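Long-range contact in transcription factor SPN1 (Saccharomyces cerevisiae, PDB 3NFQ), which helps regulate transcription by RNA polymerase II and may act both in recruiting the TATA-binding protein and after it; this chain is the conserved central domain: residues Asp15-Ala29 and Thr71-Trp84. Residues are numbered along the deposited sequence; the frame is centred on the assembly and turned at random.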
# COMPACT_ATOMS: atom_id res chain seq x y z
N ASP A 15 -12.30 4.10 13.72
CA ASP A 15 -12.37 2.79 13.06
C ASP A 15 -13.14 2.82 11.75
O ASP A 15 -12.64 2.40 10.71
CB ASP A 15 -12.98 1.75 13.98
CG ASP A 15 -12.04 1.31 15.05
OD1 ASP A 15 -10.94 1.89 15.19
OD2 ASP A 15 -12.40 0.34 15.75
N GLU A 16 -14.36 3.34 11.79
CA GLU A 16 -15.21 3.41 10.62
C GLU A 16 -14.60 4.30 9.54
O GLU A 16 -14.77 4.05 8.34
CB GLU A 16 -16.63 3.88 11.02
CG GLU A 16 -17.29 4.83 9.99
CD GLU A 16 -18.60 5.48 10.48
OE1 GLU A 16 -18.86 5.56 11.72
OE2 GLU A 16 -19.38 5.94 9.59
N LYS A 17 -13.90 5.34 9.95
CA LYS A 17 -13.26 6.23 9.00
C LYS A 17 -12.09 5.51 8.28
O LYS A 17 -11.94 5.64 7.07
CB LYS A 17 -12.82 7.51 9.71
CG LYS A 17 -12.06 8.51 8.84
CD LYS A 17 -10.62 8.03 8.53
CE LYS A 17 -9.87 8.89 7.46
NZ LYS A 17 -10.48 9.00 6.10
N ILE A 18 -11.32 4.72 9.03
CA ILE A 18 -10.21 3.92 8.43
C ILE A 18 -10.78 2.77 7.61
O ILE A 18 -10.23 2.41 6.58
CB ILE A 18 -9.20 3.40 9.49
CG1 ILE A 18 -8.06 4.39 9.73
CG2 ILE A 18 -8.50 2.15 9.01
CD1 ILE A 18 -8.43 5.87 9.81
N LEU A 19 -11.88 2.18 8.06
CA LEU A 19 -12.49 1.07 7.31
C LEU A 19 -13.11 1.48 5.96
O LEU A 19 -13.06 0.70 5.00
CB LEU A 19 -13.44 0.23 8.21
CG LEU A 19 -12.76 -0.52 9.35
CD1 LEU A 19 -13.75 -0.88 10.51
CD2 LEU A 19 -11.93 -1.75 8.92
N ARG A 20 -13.66 2.69 5.89
CA ARG A 20 -14.12 3.29 4.66
C ARG A 20 -12.98 3.64 3.69
O ARG A 20 -13.15 3.54 2.49
CB ARG A 20 -14.86 4.59 4.94
CG ARG A 20 -16.30 4.40 5.35
CD ARG A 20 -17.04 5.74 5.29
NE ARG A 20 -18.15 5.75 6.26
CZ ARG A 20 -19.45 5.71 5.94
NH1 ARG A 20 -19.84 5.66 4.66
NH2 ARG A 20 -20.36 5.71 6.90
N LEU A 21 -11.84 4.06 4.21
CA LEU A 21 -10.68 4.27 3.35
C LEU A 21 -10.19 2.93 2.82
O LEU A 21 -9.87 2.78 1.65
CB LEU A 21 -9.59 4.99 4.14
CG LEU A 21 -8.31 5.26 3.37
CD1 LEU A 21 -8.57 6.24 2.22
CD2 LEU A 21 -7.25 5.79 4.33
N LYS A 22 -10.20 1.94 3.68
CA LYS A 22 -9.79 0.61 3.29
C LYS A 22 -10.63 0.15 2.09
O LYS A 22 -10.10 -0.20 1.05
CB LYS A 22 -9.94 -0.27 4.51
CG LYS A 22 -9.55 -1.66 4.30
CD LYS A 22 -9.50 -2.37 5.66
CE LYS A 22 -9.22 -3.85 5.48
NZ LYS A 22 -9.60 -4.51 6.76
N ASP A 23 -11.95 0.26 2.21
CA ASP A 23 -12.85 -0.04 1.09
C ASP A 23 -12.62 0.82 -0.12
O ASP A 23 -12.64 0.32 -1.23
CB ASP A 23 -14.34 0.15 1.49
CG ASP A 23 -14.82 -0.81 2.61
OD1 ASP A 23 -14.24 -1.91 2.78
OD2 ASP A 23 -15.84 -0.45 3.29
N GLU A 24 -12.47 2.13 0.05
CA GLU A 24 -12.21 2.95 -1.10
C GLU A 24 -10.92 2.56 -1.82
O GLU A 24 -10.84 2.68 -3.04
CB GLU A 24 -12.03 4.41 -0.70
CG GLU A 24 -13.30 5.08 -0.13
CD GLU A 24 -14.30 5.46 -1.22
OE1 GLU A 24 -13.85 5.75 -2.36
OE2 GLU A 24 -15.54 5.47 -0.95
N MSE A 25 -9.89 2.20 -1.05
CA MSE A 25 -8.62 1.80 -1.69
C MSE A 25 -8.82 0.55 -2.49
O MSE A 25 -8.27 0.40 -3.60
CB MSE A 25 -7.53 1.62 -0.61
CG MSE A 25 -7.12 2.93 -0.06
SE MSE A 25 -5.62 2.58 1.25
CE MSE A 25 -4.20 2.30 -0.11
N ASN A 26 -9.57 -0.41 -1.92
CA ASN A 26 -9.78 -1.66 -2.66
C ASN A 26 -10.61 -1.44 -3.92
O ASN A 26 -10.36 -2.06 -4.94
CB ASN A 26 -10.50 -2.74 -1.79
CG ASN A 26 -9.71 -3.14 -0.59
OD1 ASN A 26 -10.27 -3.70 0.40
ND2 ASN A 26 -8.41 -2.85 -0.62
N ILE A 27 -11.62 -0.58 -3.82
CA ILE A 27 -12.47 -0.28 -5.00
C ILE A 27 -11.61 0.38 -6.06
O ILE A 27 -11.65 0.06 -7.23
CB ILE A 27 -13.64 0.65 -4.63
CG1 ILE A 27 -14.69 -0.13 -3.83
CG2 ILE A 27 -14.24 1.28 -5.92
CD1 ILE A 27 -15.62 0.75 -2.95
N ALA A 28 -10.77 1.32 -5.66
CA ALA A 28 -9.89 1.95 -6.67
C ALA A 28 -8.95 0.97 -7.33
O ALA A 28 -8.71 1.02 -8.56
CB ALA A 28 -9.11 3.09 -6.04
N ALA A 29 -8.40 0.04 -6.55
CA ALA A 29 -7.48 -0.91 -7.12
C ALA A 29 -8.14 -1.86 -8.14
O ALA A 29 -7.55 -2.20 -9.20
CB ALA A 29 -6.82 -1.68 -6.01
N THR A 71 -5.27 3.20 14.92
CA THR A 71 -6.47 2.83 14.16
C THR A 71 -6.12 2.15 12.81
O THR A 71 -6.75 1.17 12.42
CB THR A 71 -7.34 4.04 13.78
OG1 THR A 71 -7.49 4.93 14.91
CG2 THR A 71 -8.71 3.55 13.31
N ILE A 72 -5.13 2.73 12.13
CA ILE A 72 -4.59 2.18 10.86
C ILE A 72 -4.13 0.77 11.11
O ILE A 72 -4.53 -0.16 10.39
CB ILE A 72 -3.39 3.04 10.36
CG1 ILE A 72 -3.93 4.35 9.85
CG2 ILE A 72 -2.56 2.30 9.25
CD1 ILE A 72 -2.90 5.51 9.81
N LEU A 73 -3.31 0.59 12.13
CA LEU A 73 -2.74 -0.75 12.38
C LEU A 73 -3.79 -1.74 12.89
O LEU A 73 -3.81 -2.92 12.50
CB LEU A 73 -1.55 -0.67 13.35
CG LEU A 73 -0.32 0.02 12.75
CD1 LEU A 73 0.76 0.24 13.81
CD2 LEU A 73 0.30 -0.73 11.58
N ASP A 74 -4.66 -1.28 13.78
CA ASP A 74 -5.68 -2.17 14.35
C ASP A 74 -6.73 -2.62 13.34
O ASP A 74 -7.25 -3.72 13.47
CB ASP A 74 -6.36 -1.53 15.55
CG ASP A 74 -5.45 -1.43 16.75
OD1 ASP A 74 -4.42 -2.15 16.83
OD2 ASP A 74 -5.76 -0.60 17.62
N ASN A 75 -7.05 -1.79 12.34
CA ASN A 75 -8.05 -2.15 11.31
C ASN A 75 -7.53 -2.75 10.00
O ASN A 75 -8.26 -2.80 9.02
CB ASN A 75 -8.92 -0.94 11.03
CG ASN A 75 -9.73 -0.55 12.25
OD1 ASN A 75 -9.35 0.36 13.00
ND2 ASN A 75 -10.76 -1.31 12.51
N ASN A 76 -6.26 -3.16 10.00
CA ASN A 76 -5.64 -3.83 8.86
C ASN A 76 -5.72 -3.00 7.58
O ASN A 76 -5.87 -3.54 6.49
CB ASN A 76 -6.29 -5.22 8.65
CG ASN A 76 -5.42 -6.20 7.87
OD1 ASN A 76 -5.91 -7.22 7.37
ND2 ASN A 76 -4.12 -5.92 7.79
N LEU A 77 -5.61 -1.68 7.70
CA LEU A 77 -5.49 -0.86 6.52
C LEU A 77 -4.25 -1.25 5.68
O LEU A 77 -4.24 -1.09 4.46
CB LEU A 77 -5.43 0.60 6.91
CG LEU A 77 -5.47 1.64 5.78
CD1 LEU A 77 -6.75 1.59 4.96
CD2 LEU A 77 -5.25 3.08 6.32
N LEU A 78 -3.22 -1.77 6.31
CA LEU A 78 -2.03 -2.20 5.54
C LEU A 78 -2.34 -3.27 4.49
O LEU A 78 -1.63 -3.45 3.53
CB LEU A 78 -0.94 -2.64 6.49
CG LEU A 78 -0.29 -1.57 7.36
CD1 LEU A 78 0.91 -2.17 8.20
CD2 LEU A 78 0.16 -0.45 6.45
N GLN A 79 -3.46 -3.96 4.65
CA GLN A 79 -3.88 -4.91 3.62
C GLN A 79 -4.14 -4.20 2.31
O GLN A 79 -3.79 -4.68 1.24
CB GLN A 79 -5.17 -5.62 4.04
CG GLN A 79 -5.33 -6.91 3.19
CD GLN A 79 -6.60 -7.64 3.58
OE1 GLN A 79 -6.58 -8.85 3.87
NE2 GLN A 79 -7.69 -6.90 3.63
N SER A 80 -4.87 -3.11 2.38
CA SER A 80 -5.14 -2.31 1.19
C SER A 80 -3.87 -1.65 0.62
O SER A 80 -3.76 -1.54 -0.57
CB SER A 80 -6.14 -1.22 1.50
OG SER A 80 -7.43 -1.78 1.81
N VAL A 81 -2.96 -1.21 1.49
CA VAL A 81 -1.64 -0.70 1.04
C VAL A 81 -0.90 -1.77 0.31
O VAL A 81 -0.35 -1.56 -0.77
CB VAL A 81 -0.80 -0.17 2.23
CG1 VAL A 81 0.66 0.23 1.77
CG2 VAL A 81 -1.54 0.99 2.88
N ARG A 82 -0.95 -2.98 0.85
CA ARG A 82 -0.29 -4.06 0.21
C ARG A 82 -0.88 -4.35 -1.14
O ARG A 82 -0.15 -4.67 -2.08
CB ARG A 82 -0.47 -5.29 1.10
CG ARG A 82 0.07 -6.54 0.49
CD ARG A 82 -0.83 -7.65 1.00
NE ARG A 82 -1.66 -8.09 -0.04
CZ ARG A 82 -2.80 -8.78 0.04
NH1 ARG A 82 -3.42 -9.14 1.16
NH2 ARG A 82 -3.34 -9.08 -1.12
N ILE A 83 -2.21 -4.27 -1.25
CA ILE A 83 -2.84 -4.51 -2.58
C ILE A 83 -2.39 -3.48 -3.64
O ILE A 83 -2.16 -3.80 -4.81
CB ILE A 83 -4.39 -4.47 -2.44
CG1 ILE A 83 -4.83 -5.78 -1.78
CG2 ILE A 83 -5.10 -4.42 -3.82
CD1 ILE A 83 -6.28 -5.67 -1.20
N TRP A 84 -2.27 -2.21 -3.23
CA TRP A 84 -1.69 -1.22 -4.15
C TRP A 84 -0.26 -1.53 -4.60
O TRP A 84 0.08 -1.31 -5.75
CB TRP A 84 -1.78 0.20 -3.57
CG TRP A 84 -3.14 0.76 -3.60
CD1 TRP A 84 -4.32 0.07 -3.61
CD2 TRP A 84 -3.47 2.13 -3.57
NE1 TRP A 84 -5.37 0.94 -3.57
CE2 TRP A 84 -4.88 2.22 -3.57
CE3 TRP A 84 -2.72 3.31 -3.57
CZ2 TRP A 84 -5.55 3.41 -3.58
CZ3 TRP A 84 -3.40 4.53 -3.55
CH2 TRP A 84 -4.79 4.58 -3.56
O HOH W 1 -9.48 3.31 16.89
O HOH W 2 -8.96 -7.38 7.39
O HOH W 3 -6.38 -1.59 -1.98
O HOH W 4 -8.31 -4.57 2.39
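M25, a selenomethionine, packs against W84 at the tight end of this helix-helix contact. Its chain bends at the selenium (chi3 77°), which brings CE over the middle of the indole face. M25 CE lies 3.6 Å from the centroid of the six-membered ring of W84, a CH-pi contact, and SE stands farther off above the same face. The edge of the indole is used as well: W84 NE1 donates a nearly straight bond of 2.9 Å to M25 O. That oxygen also accepts from A29 N of its own helix, and the two donors come from opposite faces of the carbonyl plane. Knobs-into-holes packing continues along the interface. M25 sits among L77, S80, V81 and W84, and L77 sits among I18, L21, K22 and M25. Farther along, I18 CG1 packs on T71 CG2 at 3.7 Å. The helical segments 15-29 and 77-84 run nearly parallel, 18° apart, their axes 9.0 Å apart at the closest approach.

The solvent side is polar and looser. K22, extended beyond CG, passes S80 and reaches the turn between the two short helices with its end, where NZ donates to N75 O at 3.1 Å. Water 2 links the same NZ to N76 OD1. Nearby, N26 ND2 lies 2.8 Å from S80 OG, but the bond is bent (125°) and weak. Water 3 joins the same ND2 to S80 O, while water 4 joins N26 OD1 to Q79 NE2.

In this all-helical domain, the contact joins the long helix 10-42 to helices 69-74 and 77-85. Helix 51-63 also touches A28 and W84, whereas L73, N76 and L78 meet helix 113-119.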